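PDB 2QGH: diaminopimelate decarboxylase from Helicobacter pylori, which catalyses the pyridoxal-phosphate-dependent decarboxylation of meso-diaminopimelate to L-lysine, the last step of bacterial lysine synthesis by this route. Local coordinates for residues E116-Q119 against A120-N124; L136-I139 against E140-Q144; A311-N314 against D315-P319; E409-E412 against D413-L417. All blocks are in the same frame, centred on the assembly; numbering follows the deposited sequence.

How the contacts relate
Contacts 1 and 2 lie on neighbouring helices, 114-122 and 133-146, of the barrel domain. Their centres are 11 Å apart and they touch directly: Ile117 CG2 meets Ile142 CD1 at 3.8 Å, and Leu121 CD1 meets Ala143 CA at 3.8 Å. Contact 3 is about 34 Å from contact 1 between centres. It starts in the loop after strand 306-309 of the mixed sheet, outside the barrel, and holds Arg318 of the lysine pocket. Contact 4 follows strand 402-406, its nearest atoms about 8 Å from contact 3. Contacts 3 and 4 both meet the second subunit. The side chain of Glu116 in contact 1 is about 14 Å from a bound pyridoxal phosphate.

Contact 1: E116-Q119 against A120-N124; sequences EIEQ and ALKLN
Gln119 and Lys122 lie side by side on the outer face of the helix. The amide NE2 of Gln119 comes to 3.3 Å from CE of Lys122, a contact with the lysine's aliphatic chain and not with its amine. Glu118 lies alongside the same lysine side chain, its CG 3.8 Å from CD of Lys122. The Gln119 side chain bends at its second torsion (chi2 -57°), which turns the amide back beside Glu118. There NE2 makes a weak hydrogen bond of 2.7 Å to Glu118 OE2. The lysine forms no ion pair with this carboxylate: Glu118 OE2 and Lys122 NZ are 5.2 Å apart.

On the buried flank, CG2 of Ile117 packs against CD1 of Leu121 at 4.1 Å. The two side chains point the same way. This CG2 stands anti to the backbone N (chi1 -64°, measured to CG1), on the carbonyl side that faces the next turn.

Three backbone bonds set the spacing of these side chains. Ala120 N reaches Glu116 O at 2.9 Å, Leu121 N reaches Ile117 O at 3.0 Å, and Lys122 N reaches Glu118 O at 3.2 Å. Further out, the Glu116 carboxylate accepts from Ile89 N at OE2 and from Ser113 N at OE1. Ile117 packs on Leu128 of strand 127-130, on helix 133-146 and on Tyr297 of the second subunit. The helix closes in a Schellman motif, where Asn124 takes positive phi. It is the connecting helix of the beta-alpha-beta unit 105-107, 114-122, 127-130 in the pyridoxal-binding TIM barrel.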
loop_
_atom_site.group_PDB
_atom_site.type_symbol
_atom_site.label_atom_id
_atom_site.label_comp_id
_atom_site.label_asym_id
_atom_site.label_seq_id
_atom_site.Cartn_x
_atom_site.Cartn_y
_atom_site.Cartn_z
ATOM N N GLU A 116 -1.505 -7.923 22.363
ATOM C CA GLU A 116 -2.492 -6.856 22.226
ATOM C C GLU A 116 -3.652 -7.041 23.220
ATOM O O GLU A 116 -4.107 -6.078 23.849
ATOM C CB GLU A 116 -3.015 -6.795 20.776
ATOM C CG GLU A 116 -1.956 -6.397 19.727
ATOM C CD GLU A 116 -2.536 -6.206 18.324
ATOM O OE1 GLU A 116 -3.159 -7.150 17.795
ATOM O OE2 GLU A 116 -2.369 -5.109 17.745
ATOM N N ILE A 117 -4.126 -8.272 23.369
ATOM C CA ILE A 117 -5.219 -8.555 24.304
ATOM C C ILE A 117 -4.820 -8.147 25.722
ATOM O O ILE A 117 -5.505 -7.353 26.374
ATOM C CB ILE A 117 -5.579 -10.063 24.319
ATOM C CG1 ILE A 117 -6.118 -10.488 22.951
ATOM C CG2 ILE A 117 -6.598 -10.343 25.407
ATOM C CD1 ILE A 117 -6.291 -11.988 22.802
ATOM N N GLU A 118 -3.708 -8.703 26.193
ATOM C CA GLU A 118 -3.189 -8.412 27.524
ATOM C C GLU A 118 -3.026 -6.910 27.771
ATOM O O GLU A 118 -3.427 -6.398 28.816
ATOM C CB GLU A 118 -1.839 -9.101 27.712
ATOM C CG GLU A 118 -1.136 -8.746 29.009
ATOM C CD GLU A 118 0.366 -8.823 28.876
ATOM O OE1 GLU A 118 0.885 -9.932 28.630
ATOM O OE2 GLU A 118 1.029 -7.771 29.003
ATOM N N GLN A 119 -2.431 -6.211 26.811
ATOM C CA GLN A 119 -2.200 -4.777 26.934
ATOM C C GLN A 119 -3.494 -4.000 27.002
ATOM O O GLN A 119 -3.604 -3.029 27.740
ATOM C CB GLN A 119 -1.364 -4.267 25.756
ATOM C CG GLN A 119 0.084 -4.709 25.799
ATOM C CD GLN A 119 0.768 -4.290 27.087
ATOM O OE1 GLN A 119 0.943 -3.098 27.353
ATOM N NE2 GLN A 119 1.147 -5.269 27.903
ATOM N N ALA A 120 -4.477 -4.436 26.230
ATOM C CA ALA A 120 -5.758 -3.757 26.205
ATOM C C ALA A 120 -6.486 -3.904 27.533
ATOM O O ALA A 120 -7.052 -2.940 28.046
ATOM C CB ALA A 120 -6.609 -4.305 25.075
ATOM N N LEU A 121 -6.470 -5.114 28.081
ATOM C CA LEU A 121 -7.134 -5.397 29.350
ATOM C C LEU A 121 -6.540 -4.579 30.486
ATOM O O LEU A 121 -7.243 -4.173 31.408
ATOM C CB LEU A 121 -7.015 -6.882 29.693
ATOM C CG LEU A 121 -7.695 -7.878 28.754
ATOM C CD1 LEU A 121 -7.423 -9.285 29.275
ATOM C CD2 LEU A 121 -9.195 -7.608 28.680
ATOM N N LYS A 122 -5.237 -4.343 30.408
ATOM C CA LYS A 122 -4.534 -3.575 31.423
ATOM C C LYS A 122 -4.760 -2.073 31.289
ATOM O O LYS A 122 -4.469 -1.319 32.213
ATOM C CB LYS A 122 -3.036 -3.851 31.330
ATOM C CG LYS A 122 -2.598 -5.190 31.884
ATOM C CD LYS A 122 -1.321 -5.670 31.205
ATOM C CE LYS A 122 -0.449 -4.504 30.721
ATOM N NZ LYS A 122 -0.053 -3.584 31.822
ATOM N N LEU A 123 -5.271 -1.649 30.137
ATOM C CA LEU A 123 -5.512 -0.241 29.864
ATOM C C LEU A 123 -6.950 0.176 30.144
ATOM O O LEU A 123 -7.332 1.333 29.956
ATOM C CB LEU A 123 -5.128 0.061 28.417
ATOM C CG LEU A 123 -3.633 -0.126 28.157
ATOM C CD1 LEU A 123 -3.345 -0.028 26.664
ATOM C CD2 LEU A 123 -2.851 0.921 28.943
ATOM N N ASN A 124 -7.750 -0.781 30.586
ATOM C CA ASN A 124 -9.139 -0.524 30.945
ATOM C C ASN A 124 -9.998 0.132 29.873
ATOM O O ASN A 124 -10.724 1.085 30.158
ATOM C CB ASN A 124 -9.181 0.326 32.218
ATOM C CG ASN A 124 -8.336 -0.267 33.335
ATOM O OD1 ASN A 124 -8.527 -1.420 33.724
ATOM N ND2 ASN A 124 -7.395 0.517 33.852
#

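Contact 2: L136-I139 against E140-Q144; sequences LKTI and ETIAQ
Lys137 O takes two hydrogen bonds from Thr141. The backbone N of Thr141 donates at 3.1 Å, and its hydroxyl OG1 donates to Lys137 O, also at 3.1 Å. The two donors reach this oxygen from opposite faces of the carbonyl plane. The hydroxyl can do so because OG1 sits beside its own backbone N (chi1 -62°), facing back down the helix. Water 1 adds a third donor to Lys137 O and also donates to Glu140 OE2, at 2.7 Å. It thus ties the glutamate to the preceding turn. The other oxygen, Glu140 OE1, is bound by Ser194 OG.

Regular helical bonds continue along the backbone. Ala143 N to Ile139 O is 2.7 Å, and Glu140 N to Leu136 O is 3.0 Å. The helix links strands 127-130 and 150-155 of the TIM barrel as a beta-alpha-beta crossover.

Between the turns, Thr138 CG2 and Ile142 CD1 approach to 4.4 Å. Leu136 packs on Met187 of helix 181-193, and Lys137 makes a cation-pi contact with Phe133. Ile139 turns inward onto Leu128 and Val130 of the barrel strand. Thr138 further touches Tyr297 of the second subunit, while its OG1 bonds to Met134 O.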
loop_
_atom_site.group_PDB
_atom_site.type_symbol
_atom_site.label_atom_id
_atom_site.label_comp_id
_atom_site.label_asym_id
_atom_site.label_seq_id
_atom_site.Cartn_x
_atom_site.Cartn_y
_atom_site.Cartn_z
ATOM N N LEU A 136 -12.217 -15.584 22.101
ATOM C CA LEU A 136 -12.903 -15.445 23.375
ATOM C C LEU A 136 -12.219 -16.285 24.455
ATOM O O LEU A 136 -12.059 -15.839 25.591
ATOM C CB LEU A 136 -14.365 -15.876 23.229
ATOM C CG LEU A 136 -15.324 -15.521 24.370
ATOM C CD1 LEU A 136 -15.564 -14.014 24.403
ATOM C CD2 LEU A 136 -16.641 -16.259 24.171
ATOM N N LYS A 137 -11.822 -17.501 24.100
ATOM C CA LYS A 137 -11.153 -18.388 25.048
ATOM C C LYS A 137 -9.757 -17.860 25.360
ATOM O O LYS A 137 -9.252 -18.018 26.472
ATOM C CB LYS A 137 -11.056 -19.805 24.470
ATOM C CG LYS A 137 -12.390 -20.533 24.371
ATOM C CD LYS A 137 -12.236 -21.861 23.641
ATOM C CE LYS A 137 -13.503 -22.707 23.715
ATOM N NZ LYS A 137 -13.656 -23.384 25.037
ATOM N N THR A 138 -9.140 -17.232 24.366
ATOM C CA THR A 138 -7.806 -16.681 24.529
ATOM C C THR A 138 -7.855 -15.509 25.497
ATOM O O THR A 138 -7.020 -15.398 26.398
ATOM C CB THR A 138 -7.246 -16.218 23.181
ATOM O OG1 THR A 138 -7.245 -17.326 22.274
ATOM C CG2 THR A 138 -5.828 -15.706 23.337
ATOM N N ILE A 139 -8.841 -14.641 25.310
ATOM C CA ILE A 139 -9.010 -13.483 26.173
ATOM C C ILE A 139 -9.271 -13.942 27.608
ATOM O O ILE A 139 -8.716 -13.386 28.564
ATOM C CB ILE A 139 -10.190 -12.617 25.698
ATOM C CG1 ILE A 139 -9.903 -12.076 24.294
ATOM C CG2 ILE A 139 -10.429 -11.474 26.674
ATOM C CD1 ILE A 139 -11.091 -11.368 23.641
ATOM N N GLU A 140 -10.112 -14.963 27.754
ATOM C CA GLU A 140 -10.443 -15.488 29.069
ATOM C C GLU A 140 -9.202 -15.938 29.820
ATOM O O GLU A 140 -9.023 -15.616 30.997
ATOM C CB GLU A 140 -11.397 -16.674 28.961
ATOM C CG GLU A 140 -11.934 -17.110 30.310
ATOM C CD GLU A 140 -12.680 -18.415 30.243
ATOM O OE1 GLU A 140 -13.455 -18.714 31.176
ATOM O OE2 GLU A 140 -12.480 -19.149 29.256
ATOM N N THR A 141 -8.353 -16.700 29.142
ATOM C CA THR A 141 -7.132 -17.196 29.758
ATOM C C THR A 141 -6.242 -16.049 30.228
ATOM O O THR A 141 -5.642 -16.117 31.304
ATOM C CB THR A 141 -6.334 -18.069 28.770
ATOM O OG1 THR A 141 -7.115 -19.214 28.413
ATOM C CG2 THR A 141 -5.027 -18.530 29.395
ATOM N N ILE A 142 -6.153 -14.997 29.420
ATOM C CA ILE A 142 -5.313 -13.861 29.768
ATOM C C ILE A 142 -5.948 -13.039 30.883
ATOM O O ILE A 142 -5.260 -12.587 31.793
ATOM C CB ILE A 142 -5.043 -12.965 28.531
ATOM C CG1 ILE A 142 -4.244 -13.758 27.485
ATOM C CG2 ILE A 142 -4.259 -11.717 28.945
ATOM C CD1 ILE A 142 -3.916 -12.977 26.228
ATOM N N ALA A 143 -7.262 -12.860 30.821
ATOM C CA ALA A 143 -7.963 -12.093 31.842
ATOM C C ALA A 143 -7.812 -12.807 33.182
ATOM O O ALA A 143 -7.586 -12.184 34.225
ATOM C CB ALA A 143 -9.434 -11.965 31.480
ATOM N N GLN A 144 -7.928 -14.127 33.134
ATOM C CA GLN A 144 -7.817 -14.934 34.328
ATOM C C GLN A 144 -6.467 -14.769 35.005
ATOM O O GLN A 144 -6.390 -14.662 36.229
ATOM C CB GLN A 144 -8.040 -16.396 33.982
ATOM C CG GLN A 144 -8.081 -17.298 35.195
ATOM C CD GLN A 144 -8.491 -18.707 34.854
ATOM O OE1 GLN A 144 -8.768 -19.509 35.740
ATOM N NE2 GLN A 144 -8.532 -19.022 33.562
HETATM O O HOH W 1 -10.322 -20.279 28.199
#

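Contact 3: A311-N314 against D315-P319; sequences AGMN and DFLRP. With LYS (lysine), chain C.
The carboxylate of Asp315 is folded back toward Gly312, because its CG lies beside the backbone N (chi1 -53°). It does so across a type I beta turn with Met313 and Asn314 at the corners. OD2 then accepts from Gly312 N at 2.8 Å, in a nearly straight bond of 167° that meets the anti side of the oxygen. With CG between backbone N and carbonyl carbon, the amide of Asn314 lies beside the Asp315 carboxylate and points the same way, the planes 60° apart.

Asp315 N closes the beta turn on Gly312 O at 2.8 Å, from above the carbonyl plane. Phe316 N reaches the same oxygen at 3.0 Å, within the plane. This second bond makes an overlapping alpha turn. Side-chain and backbone bonds thus run both ways between Gly312 and Asp315.

Water 2 accepts from Asn314 ND2 at 2.8 Å and donates to Asp315 OD1. The other oxygen, OD2, also has a salt bridge to Arg389, and Ser384 O binds Asn314 ND2. From the corner of the turn, Met313 CE reaches Leu317 CD1 at 4.2 Å. Leu317 meets Leu317 of the second subunit.

The turn leads into helix 318-322 and the product site. The bound lysine is also held by Arg282 and Tyr322 of the same chain and by Glu350 of the second subunit. Arg318 grips its carboxylate with a weak bond from NH2 to OXT at 2.7 Å, and a straighter one from NE to O at 2.8 Å.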
loop_
_atom_site.group_PDB
_atom_site.type_symbol
_atom_site.label_atom_id
_atom_site.label_comp_id
_atom_site.label_asym_id
_atom_site.label_seq_id
_atom_site.Cartn_x
_atom_site.Cartn_y
_atom_site.Cartn_z
ATOM N N ALA A 311 2.744 13.485 -6.839
ATOM C CA ALA A 311 2.226 12.576 -5.809
ATOM C C ALA A 311 1.989 11.251 -6.536
ATOM O O ALA A 311 1.764 11.244 -7.742
ATOM C CB ALA A 311 0.914 13.099 -5.224
ATOM N N GLY A 312 2.049 10.133 -5.822
ATOM C CA GLY A 312 1.849 8.860 -6.484
ATOM C C GLY A 312 1.026 7.870 -5.688
ATOM O O GLY A 312 0.578 8.158 -4.578
ATOM N N MET A 313 0.843 6.687 -6.255
ATOM C CA MET A 313 0.068 5.643 -5.606
ATOM C C MET A 313 0.598 5.294 -4.216
ATOM O O MET A 313 -0.168 4.876 -3.347
ATOM C CB MET A 313 0.042 4.398 -6.485
ATOM C CG MET A 313 1.406 3.756 -6.681
ATOM S SD MET A 313 1.239 2.282 -7.683
ATOM C CE MET A 313 0.384 1.156 -6.519
ATOM N N ASN A 314 1.901 5.460 -3.991
ATOM C CA ASN A 314 2.443 5.164 -2.669
ATOM C C ASN A 314 1.833 6.126 -1.648
ATOM O O ASN A 314 1.642 5.766 -0.489
ATOM C CB ASN A 314 3.973 5.291 -2.641
ATOM C CG ASN A 314 4.441 6.726 -2.731
ATOM O OD1 ASN A 314 4.321 7.362 -3.774
ATOM N ND2 ASN A 314 4.975 7.246 -1.636
ATOM N N ASP A 315 1.517 7.342 -2.084
ATOM C CA ASP A 315 0.926 8.349 -1.199
ATOM C C ASP A 315 -0.582 8.179 -1.078
ATOM O O ASP A 315 -1.167 8.436 -0.030
ATOM C CB ASP A 315 1.174 9.768 -1.721
ATOM C CG ASP A 315 2.629 10.051 -2.012
ATOM O OD1 ASP A 315 3.466 9.938 -1.091
ATOM O OD2 ASP A 315 2.925 10.406 -3.173
ATOM N N PHE A 316 -1.212 7.763 -2.168
ATOM C CA PHE A 316 -2.659 7.603 -2.189
ATOM C C PHE A 316 -2.980 6.330 -2.942
ATOM O O PHE A 316 -2.925 6.285 -4.170
ATOM C CB PHE A 316 -3.293 8.821 -2.870
ATOM C CG PHE A 316 -4.788 8.813 -2.860
ATOM C CD1 PHE A 316 -5.490 8.680 -1.661
ATOM C CD2 PHE A 316 -5.502 8.935 -4.050
ATOM C CE1 PHE A 316 -6.885 8.665 -1.647
ATOM C CE2 PHE A 316 -6.901 8.922 -4.048
ATOM C CZ PHE A 316 -7.594 8.786 -2.845
ATOM N N LEU A 317 -3.339 5.304 -2.180
ATOM C CA LEU A 317 -3.623 3.974 -2.698
ATOM C C LEU A 317 -5.041 3.662 -3.190
ATOM O O LEU A 317 -5.236 2.700 -3.943
ATOM C CB LEU A 317 -3.238 2.963 -1.614
ATOM C CG LEU A 317 -3.061 1.485 -1.965
ATOM C CD1 LEU A 317 -1.943 1.338 -3.009
ATOM C CD2 LEU A 317 -2.732 0.700 -0.702
ATOM N N ARG A 318 -6.025 4.466 -2.793
ATOM C CA ARG A 318 -7.414 4.179 -3.151
ATOM C C ARG A 318 -7.745 3.885 -4.621
ATOM O O ARG A 318 -8.400 2.883 -4.922
ATOM C CB ARG A 318 -8.343 5.282 -2.613
ATOM C CG ARG A 318 -8.311 5.442 -1.092
ATOM C CD ARG A 318 -9.674 5.836 -0.517
ATOM N NE ARG A 318 -10.606 4.712 -0.548
ATOM C CZ ARG A 318 -11.781 4.716 -1.172
ATOM N NH1 ARG A 318 -12.192 5.790 -1.828
ATOM N NH2 ARG A 318 -12.543 3.633 -1.150
ATOM N N PRO A 319 -7.299 4.738 -5.557
ATOM C CA PRO A 319 -7.603 4.489 -6.972
ATOM C C PRO A 319 -7.205 3.103 -7.469
ATOM O O PRO A 319 -8.005 2.405 -8.090
ATOM C CB PRO A 319 -6.841 5.600 -7.691
ATOM C CG PRO A 319 -6.842 6.699 -6.693
ATOM C CD PRO A 319 -6.511 5.973 -5.411
HETATM N N LYS C . -9.453 1.024 3.245
HETATM C CA LYS C . -10.826 1.051 2.651
HETATM C C LYS C . -10.979 2.251 1.717
HETATM O O LYS C . -9.939 2.861 1.397
HETATM C CB LYS C . -11.880 1.104 3.772
HETATM C CG LYS C . -11.903 -0.150 4.633
HETATM C CD LYS C . -12.666 0.043 5.930
HETATM C CE LYS C . -12.666 -1.257 6.732
HETATM N NZ LYS C . -13.243 -1.145 8.114
HETATM O OXT LYS C . -12.121 2.569 1.316
HETATM O O HOH W 2 5.963 9.870 -1.237
#

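Contact 4: E409-E412 against D413-L417; sequences EALE and DLWRL
Glu412 lies between Trp415 and Arg416, in a run of overlapping type I turns. The run sits in the loop after strand 402-406, near the C-terminal end of the chain. The CA of Glu412 is over one face of the indole, 4.1 Å from the centroid of the Trp415 six-membered ring and 26° off its normal, a CH-pi contact. Its CB lies over one face of the guanidinium, 4.1 Å from Arg416 NH2. The Glu412 side chain bends at chi2 (89°), and its carboxylate stops short of Arg416.

Asp413 is tied back to Ala410 by two hydrogen bonds. OD2 accepts from Ala410 N at 2.9 Å, met from above the carboxylate plane. Asp413 N donates to Ala410 O, also at 2.9 Å, and closes the first turn. Leu414 N then bonds to Leu411 O, and Trp415 N makes a weak bond to Glu412 O. Asp413 OD1 takes a salt bridge from Arg416 NH2 at 3.0 Å, nearly along its C-O axis. The carboxylate therefore links the first turn to the residue just after the last. CB of Asp413 meets CG of Glu409 at 3.6 Å. The Glu409 carboxylate is held by Gln385 and Lys391.

Leu411 and Leu414 lie side by side, CD1 to CD1 4.1 Å, and both pack on Pro390. At the subunit interface, Leu411 touches Gln93 of the second subunit, and Glu409 packs on its Leu417.

Trp415 has CG between backbone N and carbonyl carbon (chi1 58°). This folds the indole back over the turn, where Leu411 O comes to 3.3 Å from Trp415 CZ3, on the same face as Glu412 CA.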
loop_
_atom_site.group_PDB
_atom_site.type_symbol
_atom_site.label_atom_id
_atom_site.label_comp_id
_atom_site.label_asym_id
_atom_site.label_seq_id
_atom_site.Cartn_x
_atom_site.Cartn_y
_atom_site.Cartn_z
ATOM N N GLU A 409 9.006 13.054 5.814
ATOM C CA GLU A 409 10.085 12.116 6.083
ATOM C C GLU A 409 11.361 12.472 5.308
ATOM O O GLU A 409 11.307 12.847 4.131
ATOM C CB GLU A 409 9.620 10.722 5.690
ATOM C CG GLU A 409 9.848 9.654 6.730
ATOM C CD GLU A 409 8.973 8.449 6.464
ATOM O OE1 GLU A 409 8.766 8.137 5.270
ATOM O OE2 GLU A 409 8.500 7.819 7.440
ATOM N N ALA A 410 12.510 12.366 5.969
ATOM C CA ALA A 410 13.779 12.641 5.301
ATOM C C ALA A 410 14.157 11.386 4.516
ATOM O O ALA A 410 13.726 10.281 4.850
ATOM C CB ALA A 410 14.864 12.970 6.323
ATOM N N LEU A 411 14.955 11.563 3.467
ATOM C CA LEU A 411 15.394 10.451 2.635
ATOM C C LEU A 411 16.054 9.381 3.498
ATOM O O LEU A 411 15.876 8.184 3.268
ATOM C CB LEU A 411 16.380 10.957 1.581
ATOM C CG LEU A 411 16.051 10.728 0.106
ATOM C CD1 LEU A 411 14.573 10.911 -0.158
ATOM C CD2 LEU A 411 16.860 11.701 -0.724
ATOM N N GLU A 412 16.800 9.816 4.508
ATOM C CA GLU A 412 17.489 8.882 5.385
ATOM C C GLU A 412 16.565 8.043 6.266
ATOM O O GLU A 412 16.964 6.985 6.747
ATOM C CB GLU A 412 18.498 9.624 6.257
ATOM C CG GLU A 412 19.429 10.540 5.478
ATOM C CD GLU A 412 18.857 11.943 5.324
ATOM O OE1 GLU A 412 18.627 12.604 6.363
ATOM O OE2 GLU A 412 18.634 12.384 4.173
ATOM N N ASP A 413 15.341 8.509 6.493
ATOM C CA ASP A 413 14.411 7.748 7.319
ATOM C C ASP A 413 13.966 6.483 6.588
ATOM O O ASP A 413 13.491 5.536 7.205
ATOM C CB ASP A 413 13.177 8.588 7.696
ATOM C CG ASP A 413 13.525 9.793 8.555
ATOM O OD1 ASP A 413 14.469 9.701 9.367
ATOM O OD2 ASP A 413 12.851 10.835 8.431
ATOM N N LEU A 414 14.128 6.462 5.271
ATOM C CA LEU A 414 13.734 5.297 4.484
ATOM C C LEU A 414 14.540 4.051 4.827
ATOM O O LEU A 414 14.002 2.952 4.868
ATOM C CB LEU A 414 13.908 5.569 2.987
ATOM C CG LEU A 414 13.035 6.618 2.290
ATOM C CD1 LEU A 414 13.692 7.025 0.962
ATOM C CD2 LEU A 414 11.628 6.069 2.067
ATOM N N TRP A 415 15.832 4.228 5.079
ATOM C CA TRP A 415 16.712 3.093 5.347
ATOM C C TRP A 415 17.398 3.105 6.704
ATOM O O TRP A 415 18.358 2.364 6.924
ATOM C CB TRP A 415 17.765 3.018 4.237
ATOM C CG TRP A 415 18.594 4.268 4.115
ATOM C CD1 TRP A 415 19.583 4.679 4.963
ATOM C CD2 TRP A 415 18.504 5.273 3.095
ATOM N NE1 TRP A 415 20.109 5.867 4.537
ATOM C CE2 TRP A 415 19.468 6.256 3.393
ATOM C CE3 TRP A 415 17.701 5.435 1.958
ATOM C CZ2 TRP A 415 19.658 7.391 2.595
ATOM C CZ3 TRP A 415 17.890 6.568 1.160
ATOM C CH2 TRP A 415 18.861 7.528 1.486
ATOM N N ARG A 416 16.901 3.939 7.608
ATOM C CA ARG A 416 17.457 4.071 8.949
ATOM C C ARG A 416 17.636 2.731 9.665
ATOM O O ARG A 416 18.677 2.478 10.264
ATOM C CB ARG A 416 16.546 4.977 9.791
ATOM C CG ARG A 416 17.087 5.316 11.170
ATOM C CD ARG A 416 18.083 6.462 11.081
ATOM N NE ARG A 416 17.408 7.721 10.771
ATOM C CZ ARG A 416 18.027 8.829 10.374
ATOM N NH1 ARG A 416 19.348 8.844 10.227
ATOM N NH2 ARG A 416 17.321 9.926 10.130
ATOM N N LEU A 417 16.621 1.877 9.596
ATOM C CA LEU A 417 16.655 0.576 10.266
ATOM C C LEU A 417 17.329 -0.535 9.468
ATOM O O LEU A 417 17.231 -1.713 9.822
ATOM C CB LEU A 417 15.233 0.147 10.637
ATOM C CG LEU A 417 14.471 1.064 11.603
ATOM C CD1 LEU A 417 13.029 0.596 11.758
ATOM C CD2 LEU A 417 15.177 1.079 12.948
#